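Local atomic coordinates of uncharacterized protein (Bacteroides uniformis, PDB entry 4K61), a protein that is of unknown function but belongs to the putative beta-lactamase-inhibitor-like, PepSY-like family of DUF2874 proteins. Residues A10-M15 with T42-D47; P17-V22 with F35-F40; H26-Y31 with G135-L140; V53-D58 with W88-K93; T109-L114 with A124-Y129. All coordinates share one frame; numbering follows the deposited sequence.

All five contacts build on one antiparallel sheet of consecutive strands. Contact 1 is the buried one, apolar throughout, where helix 6-15 lies against strand 40-46; contact 2 extends that layer at the surface with the loop after the helix, and the two meet where L12 CD1 packs on F35 CE1 at 3.6 Å. Contact 4, in mid-sheet, and contact 5, at the far edge, are strand pairings carried by backbone hydrogen bonds and amide or guanidinium groups. Contact 3 brings the C-terminal turn back to the first hairpin; its F139 packs on M54 of contact 4, and it touches contact 5 through helix 136-139. Contacts 1 and 5 have centres about 27 Å apart.

Contact 1. Residues A10-M15 with T42-D47; sequences AALKKM and TKVWFD
The packing of helix 6-15 on the antiparallel sheet centres here on the ring of F46, which meets A11, L12 and M15 on one side of the helix. A11 CB lies 3.9 Å from F46 CE2, and L12 CB 3.8 Å from F46 CZ. L12 and F46 cross at about a right angle; with L12 CG anti to the backbone N (chi1 179°), its CD1 comes to the ring edge, in plane. Selenomethionine M15 slides past F46 in the opposite direction and makes an oblique Met-aromatic contact, SE standing 5.0 Å from the centroid of the F46 ring. The bend at its third torsion (chi3 82°) turns CE toward V44, and the two side chains end tip to tip, with M15 SE 4.1 Å from V44 CG1. The cluster is wholly apolar. W24 of the edge strand also touches L12 and F46. The axes of helix segment 10-15 and strand segment 42-46 approach to 10.3 Å at 134°: a helix packed over one face of an antiparallel sheet, an alpha+beta arrangement.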
# COMPACT_ATOMS: atom_id res chain seq x y z
N ALA A 10 -8.36 1.71 19.68
CA ALA A 10 -9.84 1.64 19.66
C ALA A 10 -10.40 1.96 18.27
O ALA A 10 -11.38 1.32 17.81
CB ALA A 10 -10.45 2.57 20.69
N ALA A 11 -9.79 2.90 17.59
CA ALA A 11 -10.24 3.25 16.22
C ALA A 11 -10.06 2.10 15.24
O ALA A 11 -10.93 1.88 14.40
CB ALA A 11 -9.52 4.47 15.70
N LEU A 12 -8.96 1.33 15.38
CA LEU A 12 -8.74 0.16 14.54
C LEU A 12 -9.78 -0.94 14.86
O LEU A 12 -10.38 -1.51 13.93
CB LEU A 12 -7.35 -0.44 14.75
CG LEU A 12 -7.04 -1.71 13.93
CD1 LEU A 12 -7.05 -1.41 12.43
CD2 LEU A 12 -5.71 -2.31 14.35
N LYS A 13 -10.03 -1.17 16.14
CA LYS A 13 -10.98 -2.19 16.58
C LYS A 13 -12.40 -1.85 16.09
O LYS A 13 -13.16 -2.73 15.70
CB LYS A 13 -10.92 -2.34 18.10
CG LYS A 13 -11.60 -3.58 18.65
CD LYS A 13 -11.03 -3.95 20.01
CE LYS A 13 -11.46 -5.31 20.47
NZ LYS A 13 -12.77 -5.23 21.16
N LYS A 14 -12.73 -0.57 16.05
CA LYS A 14 -14.00 -0.15 15.46
C LYS A 14 -14.13 -0.46 13.95
O LYS A 14 -15.18 -0.92 13.50
CB LYS A 14 -14.18 1.34 15.73
CG LYS A 14 -15.50 1.94 15.26
CD LYS A 14 -15.63 3.34 15.84
CE LYS A 14 -16.54 4.22 14.99
NZ LYS A 14 -17.96 3.83 15.17
N MSE A 15 -13.07 -0.21 13.17
CA MSE A 15 -13.07 -0.51 11.72
C MSE A 15 -13.09 -2.00 11.50
O MSE A 15 -13.72 -2.48 10.59
CB MSE A 15 -11.80 0.05 11.05
CG MSE A 15 -11.82 1.55 10.82
SE MSE A 15 -9.97 2.03 10.24
CE MSE A 15 -10.12 1.55 8.37
N THR A 42 -2.76 -6.44 5.72
CA THR A 42 -3.47 -5.16 5.69
C THR A 42 -2.79 -4.19 6.61
O THR A 42 -2.44 -4.54 7.73
CB THR A 42 -4.94 -5.33 6.12
OG1 THR A 42 -5.55 -6.37 5.35
CG2 THR A 42 -5.76 -4.05 6.01
N LYS A 43 -2.61 -2.96 6.14
CA LYS A 43 -2.01 -1.92 6.93
C LYS A 43 -2.91 -0.72 6.91
O LYS A 43 -3.51 -0.37 5.89
CB LYS A 43 -0.61 -1.53 6.42
CG LYS A 43 0.47 -2.54 6.73
CD LYS A 43 1.80 -2.12 6.12
CE LYS A 43 2.92 -3.05 6.53
NZ LYS A 43 2.79 -4.35 5.85
N VAL A 44 -3.06 -0.12 8.08
CA VAL A 44 -3.90 1.06 8.19
C VAL A 44 -3.10 2.13 8.94
O VAL A 44 -2.48 1.86 9.98
CB VAL A 44 -5.21 0.79 8.95
CG1 VAL A 44 -6.05 2.04 9.00
CG2 VAL A 44 -6.03 -0.30 8.30
N TRP A 45 -3.09 3.32 8.36
CA TRP A 45 -2.36 4.47 8.90
C TRP A 45 -3.34 5.34 9.66
O TRP A 45 -4.41 5.68 9.10
CB TRP A 45 -1.75 5.33 7.77
CG TRP A 45 -0.43 4.82 7.22
CD1 TRP A 45 0.80 5.37 7.40
CD2 TRP A 45 -0.22 3.65 6.41
NE1 TRP A 45 1.76 4.62 6.78
CE2 TRP A 45 1.15 3.57 6.14
CE3 TRP A 45 -1.08 2.67 5.87
CZ2 TRP A 45 1.70 2.55 5.39
CZ3 TRP A 45 -0.52 1.67 5.09
CH2 TRP A 45 0.85 1.61 4.88
N PHE A 46 -2.97 5.72 10.90
CA PHE A 46 -3.79 6.61 11.70
C PHE A 46 -3.00 7.85 12.05
O PHE A 46 -1.81 7.77 12.41
CB PHE A 46 -4.21 5.95 13.01
CG PHE A 46 -5.10 4.78 12.83
CD1 PHE A 46 -4.55 3.53 12.63
CD2 PHE A 46 -6.49 4.92 12.81
CE1 PHE A 46 -5.35 2.42 12.44
CE2 PHE A 46 -7.31 3.79 12.61
CZ PHE A 46 -6.73 2.56 12.43
N ASP A 47 -3.67 9.01 11.98
CA ASP A 47 -3.05 10.22 12.48
C ASP A 47 -3.14 10.34 14.02
O ASP A 47 -3.71 9.49 14.68
CB ASP A 47 -3.58 11.48 11.75
CG ASP A 47 -5.07 11.75 12.00
OD1 ASP A 47 -5.64 11.34 13.06
OD2 ASP A 47 -5.65 12.43 11.10

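Contact 2. Residues P17-V22 with F35-F40; sequences PTADGV and FLMNGF
Segments 17-22 and 35-40 come together as an irregular loop beside a beta hairpin: the chain leaving helix 6-15 runs past the end of strand 30-37 before entering strand 23-27. Their backbones come nearest at V22 and F35, whose CA atoms are 4.9 Å apart. Beyond F35 the strand turns through a type I' turn from M37 to F40, closed by paired backbone hydrogen bonds between those two residues. Besides the direct apolar packing, a water accepts from D20 N at 3.0 Å; its approach to L36 O is unusually short, so a bond there is doubtful. Among the side chains A19 is central. Its CB sits 4.3 Å from the centroid of the F35 ring, an off-centre CH-pi contact, and 3.9 Å from M37 CE. Selenomethionine M37 reaches it because its chain bends at chi2 and chi3 (51° and 64°), folding the methyl group back to the loop. V22 lies alongside F35, pointing the same way, its CG2 packed on F35 CB. L12 of helix 6-15 also touches V22, and the Y16 ring meets the F35 ring. At the exposed end of the cluster T18 OG1 lies 4.3 Å from M37 SE.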
# COMPACT_ATOMS: atom_id res chain seq x y z
N PRO A 17 -13.50 -5.24 13.84
CA PRO A 17 -13.68 -5.90 15.14
C PRO A 17 -12.99 -7.22 15.30
O PRO A 17 -12.76 -7.64 16.42
CB PRO A 17 -15.22 -6.10 15.24
CG PRO A 17 -15.73 -5.85 13.87
CD PRO A 17 -14.75 -4.96 13.17
N THR A 18 -12.67 -7.90 14.20
CA THR A 18 -11.98 -9.16 14.30
C THR A 18 -10.48 -9.08 14.01
O THR A 18 -9.84 -10.13 13.95
CB THR A 18 -12.61 -10.21 13.39
OG1 THR A 18 -12.37 -9.88 12.02
CG2 THR A 18 -14.14 -10.30 13.64
N ALA A 19 -9.93 -7.89 13.82
CA ALA A 19 -8.48 -7.77 13.66
C ALA A 19 -7.83 -8.20 14.96
O ALA A 19 -8.28 -7.84 16.05
CB ALA A 19 -8.08 -6.37 13.32
N ASP A 20 -6.76 -9.00 14.84
CA ASP A 20 -6.05 -9.51 15.99
C ASP A 20 -4.60 -9.77 15.55
O ASP A 20 -4.27 -9.66 14.35
CB ASP A 20 -6.73 -10.79 16.46
CG ASP A 20 -6.32 -11.22 17.84
OD1 ASP A 20 -5.65 -10.45 18.56
OD2 ASP A 20 -6.69 -12.36 18.21
N GLY A 21 -3.71 -10.04 16.51
CA GLY A 21 -2.32 -10.22 16.17
C GLY A 21 -1.70 -8.98 15.56
O GLY A 21 -0.80 -9.04 14.72
N VAL A 22 -2.23 -7.82 15.96
CA VAL A 22 -1.82 -6.58 15.36
C VAL A 22 -0.39 -6.25 15.72
O VAL A 22 0.00 -6.34 16.88
CB VAL A 22 -2.77 -5.42 15.76
CG1 VAL A 22 -2.32 -4.12 15.13
CG2 VAL A 22 -4.20 -5.72 15.35
N PHE A 35 -1.78 -6.17 10.18
CA PHE A 35 -2.59 -7.29 10.61
C PHE A 35 -3.12 -8.02 9.41
O PHE A 35 -3.14 -7.51 8.29
CB PHE A 35 -3.76 -6.83 11.51
CG PHE A 35 -4.65 -5.80 10.88
CD1 PHE A 35 -4.29 -4.49 10.88
CD2 PHE A 35 -5.81 -6.15 10.25
CE1 PHE A 35 -5.10 -3.53 10.29
CE2 PHE A 35 -6.65 -5.21 9.66
CZ PHE A 35 -6.29 -3.89 9.68
N LEU A 36 -3.56 -9.24 9.65
CA LEU A 36 -4.17 -10.04 8.63
C LEU A 36 -5.68 -9.84 8.54
O LEU A 36 -6.35 -9.81 9.56
CB LEU A 36 -3.87 -11.50 8.99
CG LEU A 36 -3.21 -12.35 7.94
CD1 LEU A 36 -2.05 -11.59 7.31
CD2 LEU A 36 -2.76 -13.63 8.63
N MSE A 37 -6.20 -9.70 7.33
CA MSE A 37 -7.64 -9.65 7.08
C MSE A 37 -7.96 -10.63 5.98
O MSE A 37 -7.58 -10.44 4.81
CB MSE A 37 -7.97 -8.17 6.83
CG MSE A 37 -9.42 -7.81 6.89
SE MSE A 37 -10.30 -8.47 8.52
CE MSE A 37 -9.34 -7.47 9.79
N ASN A 38 -8.67 -11.70 6.30
CA ASN A 38 -9.00 -12.73 5.33
C ASN A 38 -7.80 -13.25 4.57
O ASN A 38 -7.88 -13.53 3.39
CB ASN A 38 -10.04 -12.22 4.32
CG ASN A 38 -11.43 -12.69 4.63
OD1 ASN A 38 -11.68 -13.28 5.68
ND2 ASN A 38 -12.34 -12.46 3.71
N GLY A 39 -6.67 -13.40 5.26
CA GLY A 39 -5.51 -13.94 4.62
C GLY A 39 -4.65 -12.96 3.86
O GLY A 39 -3.64 -13.36 3.29
N PHE A 40 -5.00 -11.68 3.88
CA PHE A 40 -4.24 -10.66 3.19
C PHE A 40 -3.63 -9.75 4.24
O PHE A 40 -4.34 -9.25 5.13
CB PHE A 40 -5.16 -9.83 2.29
CG PHE A 40 -5.55 -10.56 1.06
CD1 PHE A 40 -6.67 -11.40 1.07
CD2 PHE A 40 -4.82 -10.44 -0.09
CE1 PHE A 40 -7.04 -12.09 -0.07
CE2 PHE A 40 -5.19 -11.12 -1.24
CZ PHE A 40 -6.28 -11.96 -1.22
O HOH W 1 -6.22 -10.09 12.09

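Contact 3. Residues H26-Y31 with G135-L140; sequences HDESYY and GAATFL
Y30 and L140 cross with the leucine methyl group CD1 over one face of the tyrosine ring, 4.3 Å from its centroid, a CH-pi contact that joins the first beta hairpin of the sheet to the C-terminal helical turn. S29 CB lies over the opposite face of the ring. A136 CB approaches the same ring obliquely, 3.7 Å from Y30 CD2, and also touches E28, whose extended chain carries its carboxylate over to A136 and A137. The hairpin turn itself is type II', running from D27 to Y30 with backbone bonds in both directions between them. D27, with CG anti to the backbone N (chi1 180°), extends its carboxylate toward the start of the helical turn. There A136 N gives a hydrogen bond to D27 OD2, while the indole NE1 of W45 donates to this oxygen too, so one carboxylate oxygen ties the hairpin to strand 40-46 and to the C-terminal segment. A136 N meets D27 OD2 at 3.2 Å on the syn side, 30° out of the carboxylate plane.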
# COMPACT_ATOMS: atom_id res chain seq x y z
N HIS A 26 5.53 3.05 13.75
CA HIS A 26 5.45 4.49 13.54
C HIS A 26 5.99 4.79 12.15
O HIS A 26 6.96 4.16 11.71
CB HIS A 26 6.31 5.19 14.60
CG HIS A 26 5.73 5.17 15.98
ND1 HIS A 26 6.07 6.13 16.91
CD2 HIS A 26 4.84 4.35 16.59
CE1 HIS A 26 5.44 5.89 18.04
NE2 HIS A 26 4.70 4.81 17.88
N ASP A 27 5.35 5.71 11.42
CA ASP A 27 5.76 6.04 10.04
C ASP A 27 5.52 7.53 9.93
O ASP A 27 4.39 7.99 9.86
CB ASP A 27 4.92 5.26 9.02
CG ASP A 27 5.29 5.56 7.56
OD1 ASP A 27 6.20 6.40 7.30
OD2 ASP A 27 4.63 4.95 6.68
N GLU A 28 6.62 8.26 9.95
CA GLU A 28 6.64 9.70 10.16
C GLU A 28 5.57 10.18 11.19
O GLU A 28 5.70 9.92 12.40
CB GLU A 28 6.69 10.44 8.81
CG GLU A 28 5.49 10.45 7.87
CD GLU A 28 5.83 10.96 6.46
OE1 GLU A 28 7.02 10.97 6.04
OE2 GLU A 28 4.88 11.37 5.74
N SER A 29 4.51 10.82 10.71
CA SER A 29 3.46 11.38 11.57
C SER A 29 2.37 10.38 12.02
O SER A 29 1.41 10.78 12.67
CB SER A 29 2.75 12.49 10.78
OG SER A 29 1.78 13.10 11.61
N TYR A 30 2.48 9.10 11.65
CA TYR A 30 1.36 8.16 11.74
C TYR A 30 1.67 6.90 12.52
O TYR A 30 2.84 6.49 12.65
CB TYR A 30 0.96 7.75 10.32
CG TYR A 30 0.63 8.93 9.46
CD1 TYR A 30 -0.61 9.57 9.57
CD2 TYR A 30 1.56 9.42 8.56
CE1 TYR A 30 -0.90 10.70 8.82
CE2 TYR A 30 1.26 10.53 7.78
CZ TYR A 30 0.04 11.15 7.92
OH TYR A 30 -0.21 12.25 7.15
N TYR A 31 0.62 6.31 13.08
CA TYR A 31 0.68 4.98 13.65
C TYR A 31 0.24 4.03 12.57
O TYR A 31 -0.77 4.27 11.90
CB TYR A 31 -0.29 4.86 14.82
CG TYR A 31 0.00 5.84 15.90
CD1 TYR A 31 0.97 5.58 16.88
CD2 TYR A 31 -0.66 7.05 15.95
CE1 TYR A 31 1.26 6.49 17.85
CE2 TYR A 31 -0.37 7.97 16.91
CZ TYR A 31 0.59 7.69 17.87
OH TYR A 31 0.87 8.59 18.84
N GLY A 135 5.41 3.75 2.05
CA GLY A 135 5.15 4.58 3.21
C GLY A 135 4.34 5.81 2.91
O GLY A 135 4.10 6.19 1.77
N ALA A 136 3.98 6.50 3.99
CA ALA A 136 3.12 7.69 3.96
C ALA A 136 3.61 8.84 3.06
O ALA A 136 2.79 9.59 2.50
CB ALA A 136 2.95 8.19 5.39
N ALA A 137 4.92 9.00 2.97
CA ALA A 137 5.52 10.11 2.20
C ALA A 137 5.12 10.05 0.72
O ALA A 137 4.99 11.09 0.07
CB ALA A 137 7.04 10.07 2.35
N THR A 138 4.90 8.84 0.22
CA THR A 138 4.50 8.62 -1.18
C THR A 138 3.11 9.14 -1.47
O THR A 138 2.86 9.75 -2.51
CB THR A 138 4.56 7.14 -1.49
OG1 THR A 138 5.91 6.70 -1.34
CG2 THR A 138 4.06 6.83 -2.90
N PHE A 139 2.21 8.97 -0.51
CA PHE A 139 0.81 9.19 -0.80
C PHE A 139 0.17 10.37 -0.12
O PHE A 139 -0.79 10.95 -0.64
CB PHE A 139 0.03 7.91 -0.45
CG PHE A 139 0.46 6.70 -1.23
CD1 PHE A 139 0.03 6.53 -2.55
CD2 PHE A 139 1.29 5.75 -0.67
CE1 PHE A 139 0.42 5.43 -3.27
CE2 PHE A 139 1.64 4.60 -1.37
CZ PHE A 139 1.22 4.45 -2.69
N LEU A 140 0.65 10.72 1.06
CA LEU A 140 -0.16 11.61 1.92
C LEU A 140 0.26 13.09 1.89
O LEU A 140 1.24 13.45 1.24
CB LEU A 140 -0.22 11.04 3.34
CG LEU A 140 -1.08 9.76 3.37
CD1 LEU A 140 -1.02 9.09 4.74
CD2 LEU A 140 -2.52 10.04 2.97
OXT LEU A 140 -0.40 13.97 2.48

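Contact 4. Residues V53-D58 with W88-K93; sequences VMQQTD and WVQFPK
Two antiparallel neighbours in mid-sheet, strands 52-58 and 82-90, pair here with axes 4.7 Å apart. Q55 with Q90 and T57 with W88 are hydrogen-bonded pairs, each joined by two backbone bonds, and Q56 with V89 is the non-hydrogen-bonded pair between them. The bond from Q90 N to Q55 O is 2.8 Å long and almost straight. On the face bearing Q55, T57, W88 and Q90, the two glutamines lie side by side, pointing the same way with amide planes 59° apart. Q55 NE2 donates to Q90 OE1 at 3.1 Å, from above the acceptor's carbonyl plane and with a bent N-H...O angle of 135°; Q55 OE1 is taken by the hydroxyl of Y16. A water accepts from T57 OG1 and donates to both W88 O and Q90 OE1, the latter at 2.7 Å, so Q90 OE1 receives two donors. On the side of V89 and Q56 the packing round M54 is mainly apolar: its SE lies 3.8 Å from V89 CG1 and makes an oblique Met-aromatic contact with the F91 ring. Beyond the end of strand 82-90, the F91 ring presents its edge to V53 O, and P92 CD packs against the same oxygen at 3.4 Å. One side is thus richer in polar, water-linked groups, while the other packs M54, V89 and F91 against F139 and holds the Q56 amide by L134 O.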
# COMPACT_ATOMS: atom_id res chain seq x y z
N VAL A 53 -6.11 7.40 7.62
CA VAL A 53 -5.77 8.24 6.45
C VAL A 53 -5.35 7.46 5.21
O VAL A 53 -5.35 7.99 4.12
CB VAL A 53 -4.73 9.30 6.83
CG1 VAL A 53 -5.29 10.22 7.89
CG2 VAL A 53 -3.45 8.65 7.32
N MSE A 54 -4.98 6.19 5.41
CA MSE A 54 -4.63 5.30 4.29
C MSE A 54 -4.83 3.89 4.77
O MSE A 54 -4.61 3.57 5.96
CB MSE A 54 -3.17 5.53 3.86
CG MSE A 54 -2.77 4.57 2.73
SE MSE A 54 -1.16 5.29 1.82
CE MSE A 54 0.12 5.13 3.34
N GLN A 55 -5.18 3.01 3.83
CA GLN A 55 -5.15 1.58 4.05
C GLN A 55 -4.51 0.92 2.84
O GLN A 55 -4.73 1.35 1.72
CB GLN A 55 -6.55 1.03 4.22
CG GLN A 55 -6.62 -0.50 4.28
CD GLN A 55 -8.04 -0.95 4.57
OE1 GLN A 55 -8.46 -0.99 5.72
NE2 GLN A 55 -8.78 -1.27 3.53
N GLN A 56 -3.72 -0.10 3.09
CA GLN A 56 -3.11 -0.87 2.04
C GLN A 56 -3.43 -2.33 2.23
O GLN A 56 -3.29 -2.89 3.32
CB GLN A 56 -1.61 -0.65 2.01
CG GLN A 56 -1.23 0.76 1.58
CD GLN A 56 0.26 0.99 1.58
OE1 GLN A 56 1.07 0.09 1.79
NE2 GLN A 56 0.64 2.24 1.35
N THR A 57 -3.82 -2.96 1.13
CA THR A 57 -3.97 -4.42 1.11
C THR A 57 -2.92 -5.00 0.17
O THR A 57 -2.77 -4.59 -0.98
CB THR A 57 -5.37 -4.77 0.60
OG1 THR A 57 -6.34 -4.16 1.44
CG2 THR A 57 -5.60 -6.26 0.57
N ASP A 58 -2.15 -5.94 0.71
CA ASP A 58 -1.06 -6.55 -0.02
C ASP A 58 -1.63 -7.68 -0.82
O ASP A 58 -1.85 -8.77 -0.34
CB ASP A 58 0.01 -7.05 0.95
CG ASP A 58 1.24 -7.58 0.24
OD1 ASP A 58 1.24 -7.64 -1.00
OD2 ASP A 58 2.22 -7.94 0.93
N TRP A 88 -3.10 -2.65 -3.11
CA TRP A 88 -4.30 -1.85 -3.24
C TRP A 88 -4.36 -0.78 -2.17
O TRP A 88 -4.41 -1.08 -0.98
CB TRP A 88 -5.53 -2.77 -3.14
CG TRP A 88 -6.88 -2.19 -3.28
CD1 TRP A 88 -7.93 -2.34 -2.40
CD2 TRP A 88 -7.39 -1.45 -4.38
NE1 TRP A 88 -9.05 -1.73 -2.88
CE2 TRP A 88 -8.76 -1.17 -4.10
CE3 TRP A 88 -6.83 -1.00 -5.59
CZ2 TRP A 88 -9.56 -0.46 -4.97
CZ3 TRP A 88 -7.65 -0.27 -6.46
CH2 TRP A 88 -9.01 -0.03 -6.14
N VAL A 89 -4.27 0.46 -2.60
CA VAL A 89 -4.16 1.60 -1.70
C VAL A 89 -5.48 2.36 -1.70
O VAL A 89 -5.95 2.87 -2.74
CB VAL A 89 -3.03 2.54 -2.16
CG1 VAL A 89 -2.85 3.65 -1.14
CG2 VAL A 89 -1.74 1.80 -2.39
N GLN A 90 -6.04 2.50 -0.51
CA GLN A 90 -7.32 3.19 -0.33
C GLN A 90 -7.19 4.32 0.69
O GLN A 90 -6.28 4.34 1.57
CB GLN A 90 -8.37 2.19 0.15
CG GLN A 90 -8.66 1.04 -0.82
CD GLN A 90 -9.63 0.03 -0.21
OE1 GLN A 90 -9.22 -0.87 0.51
NE2 GLN A 90 -10.90 0.22 -0.46
N PHE A 91 -8.09 5.27 0.54
CA PHE A 91 -8.09 6.54 1.29
C PHE A 91 -9.52 6.91 1.63
O PHE A 91 -10.45 6.55 0.91
CB PHE A 91 -7.53 7.68 0.45
CG PHE A 91 -6.20 7.43 -0.15
CD1 PHE A 91 -5.05 7.57 0.59
CD2 PHE A 91 -6.09 7.08 -1.50
CE1 PHE A 91 -3.81 7.36 0.02
CE2 PHE A 91 -4.87 6.88 -2.07
CZ PHE A 91 -3.72 7.01 -1.32
N PRO A 92 -9.70 7.71 2.71
CA PRO A 92 -11.06 8.04 3.08
C PRO A 92 -11.72 8.98 2.09
O PRO A 92 -12.92 8.88 1.89
CB PRO A 92 -10.90 8.70 4.46
CG PRO A 92 -9.48 9.09 4.56
CD PRO A 92 -8.72 8.10 3.73
N LYS A 93 -10.95 9.85 1.43
CA LYS A 93 -11.54 10.87 0.56
C LYS A 93 -10.96 10.98 -0.85
O LYS A 93 -11.35 11.85 -1.60
CB LYS A 93 -11.45 12.24 1.23
CG LYS A 93 -12.14 12.29 2.58
CD LYS A 93 -12.04 13.67 3.22
CE LYS A 93 -12.57 13.64 4.65
NZ LYS A 93 -12.65 15.03 5.20
O HOH W 2 -6.67 -1.55 0.81

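Contact 5. Residues T109-L114 with A124-Y129; sequences TKYQIL and ARNVTY
Backbone pairing joins Q112 and R125, the hydrogen-bonded pair of the hairpin of strands 110-115 and 121-126, through Q112 N to R125 O and R125 N to Q112 O, both 2.9 Å. V127 N donates to K110 O. Side-chain polar bonds reinforce this register. R125 NH2 meets Q112 OE1 at 3.0 Å, nearly straight at 173° and in the guanidinium plane, and a water links R125 NE with Q112 OE1 and O. Q112 NE2 bonds P133 O and R125 NH2 bonds T138 OG1. Where the second strand ends, N126 forms an Asx turn, its OD1 accepting from T128 N and from T128 OG1 at 2.7 Å; T128 OG1 accepts in turn from K110 N at 2.9 Å. The apolar pair is I113 CG1 and A124 CB, 4.3 Å apart; van der Waals packing sets V127 CG1 3.8 Å from Q112 CB, and Y111 CE1 3.9 Å from N126 CB. The T128 hydroxyl, donor and acceptor at once, thus carries the hairpin bonding past the strand end.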
# COMPACT_ATOMS: atom_id res chain seq x y z
N THR A 109 17.80 -2.25 -10.07
CA THR A 109 16.78 -1.23 -10.36
C THR A 109 15.34 -1.63 -10.01
O THR A 109 14.85 -2.65 -10.49
CB THR A 109 16.85 -0.81 -11.83
OG1 THR A 109 18.20 -0.47 -12.15
CG2 THR A 109 16.00 0.40 -12.09
N LYS A 110 14.66 -0.79 -9.22
CA LYS A 110 13.26 -1.01 -8.88
C LYS A 110 12.42 0.22 -9.25
O LYS A 110 12.87 1.35 -9.03
CB LYS A 110 13.12 -1.33 -7.41
CG LYS A 110 13.75 -2.68 -7.03
CD LYS A 110 13.77 -2.91 -5.53
CE LYS A 110 13.94 -4.36 -5.10
NZ LYS A 110 14.79 -5.14 -6.03
N TYR A 111 11.25 -0.02 -9.83
CA TYR A 111 10.29 1.05 -10.14
C TYR A 111 8.98 0.80 -9.43
O TYR A 111 8.56 -0.36 -9.24
CB TYR A 111 10.00 1.15 -11.65
CG TYR A 111 11.20 1.49 -12.48
CD1 TYR A 111 11.69 2.80 -12.53
CD2 TYR A 111 11.86 0.52 -13.21
CE1 TYR A 111 12.82 3.13 -13.27
CE2 TYR A 111 12.98 0.84 -13.98
CZ TYR A 111 13.45 2.15 -14.00
OH TYR A 111 14.56 2.46 -14.75
N GLN A 112 8.36 1.88 -9.00
CA GLN A 112 7.02 1.84 -8.48
C GLN A 112 6.10 2.61 -9.42
O GLN A 112 6.33 3.81 -9.71
CB GLN A 112 6.96 2.44 -7.11
CG GLN A 112 5.55 2.47 -6.51
CD GLN A 112 5.52 3.36 -5.27
OE1 GLN A 112 5.51 4.60 -5.36
NE2 GLN A 112 5.51 2.72 -4.12
N ILE A 113 5.04 1.95 -9.86
CA ILE A 113 4.08 2.55 -10.79
C ILE A 113 2.71 2.59 -10.13
O ILE A 113 2.22 1.57 -9.60
CB ILE A 113 4.01 1.70 -12.10
CG1 ILE A 113 5.41 1.42 -12.68
CG2 ILE A 113 3.18 2.42 -13.15
CD1 ILE A 113 5.94 0.03 -12.37
N LEU A 114 2.08 3.77 -10.16
CA LEU A 114 0.77 4.00 -9.56
C LEU A 114 -0.27 4.10 -10.66
O LEU A 114 -0.13 4.89 -11.57
CB LEU A 114 0.78 5.24 -8.72
CG LEU A 114 1.87 5.35 -7.66
CD1 LEU A 114 1.65 6.63 -6.85
CD2 LEU A 114 1.91 4.12 -6.76
N ALA A 124 5.16 7.29 -11.90
CA ALA A 124 6.14 6.19 -11.84
C ALA A 124 7.42 6.77 -11.30
O ALA A 124 7.82 7.90 -11.67
CB ALA A 124 6.35 5.56 -13.20
N ARG A 125 8.11 6.01 -10.46
CA ARG A 125 9.33 6.46 -9.85
C ARG A 125 10.36 5.34 -9.75
O ARG A 125 9.99 4.18 -9.55
CB ARG A 125 9.06 6.96 -8.46
CG ARG A 125 8.33 8.31 -8.48
CD ARG A 125 8.15 8.87 -7.08
NE ARG A 125 7.52 7.89 -6.22
CZ ARG A 125 7.51 7.96 -4.90
NH1 ARG A 125 8.06 9.00 -4.29
NH2 ARG A 125 6.92 7.00 -4.19
N ASN A 126 11.61 5.73 -9.90
CA ASN A 126 12.72 4.84 -9.58
C ASN A 126 12.83 4.83 -8.07
O ASN A 126 13.23 5.83 -7.45
CB ASN A 126 13.98 5.32 -10.25
CG ASN A 126 15.15 4.40 -10.00
OD1 ASN A 126 15.27 3.82 -8.93
ND2 ASN A 126 16.06 4.33 -10.98
N VAL A 127 12.54 3.70 -7.46
CA VAL A 127 12.55 3.60 -6.00
C VAL A 127 13.70 2.75 -5.47
O VAL A 127 13.67 2.35 -4.30
CB VAL A 127 11.20 3.07 -5.43
CG1 VAL A 127 10.10 4.08 -5.71
CG2 VAL A 127 10.81 1.68 -5.97
N THR A 128 14.67 2.44 -6.32
CA THR A 128 15.84 1.63 -5.97
C THR A 128 16.44 2.06 -4.64
O THR A 128 16.81 1.21 -3.82
CB THR A 128 16.91 1.73 -7.04
OG1 THR A 128 16.34 1.40 -8.31
CG2 THR A 128 18.08 0.79 -6.75
N TYR A 129 16.56 3.36 -4.42
CA TYR A 129 17.24 3.88 -3.25
C TYR A 129 16.27 4.58 -2.29
O TYR A 129 16.66 5.44 -1.49
CB TYR A 129 18.38 4.78 -3.71
CG TYR A 129 19.32 4.06 -4.65
CD1 TYR A 129 20.12 3.03 -4.18
CD2 TYR A 129 19.33 4.34 -6.01
CE1 TYR A 129 20.98 2.35 -5.03
CE2 TYR A 129 20.18 3.65 -6.88
CZ TYR A 129 21.00 2.65 -6.37
OH TYR A 129 21.87 1.97 -7.19
O HOH W 3 15.38 5.43 -13.85
O HOH W 4 5.54 6.06 -7.90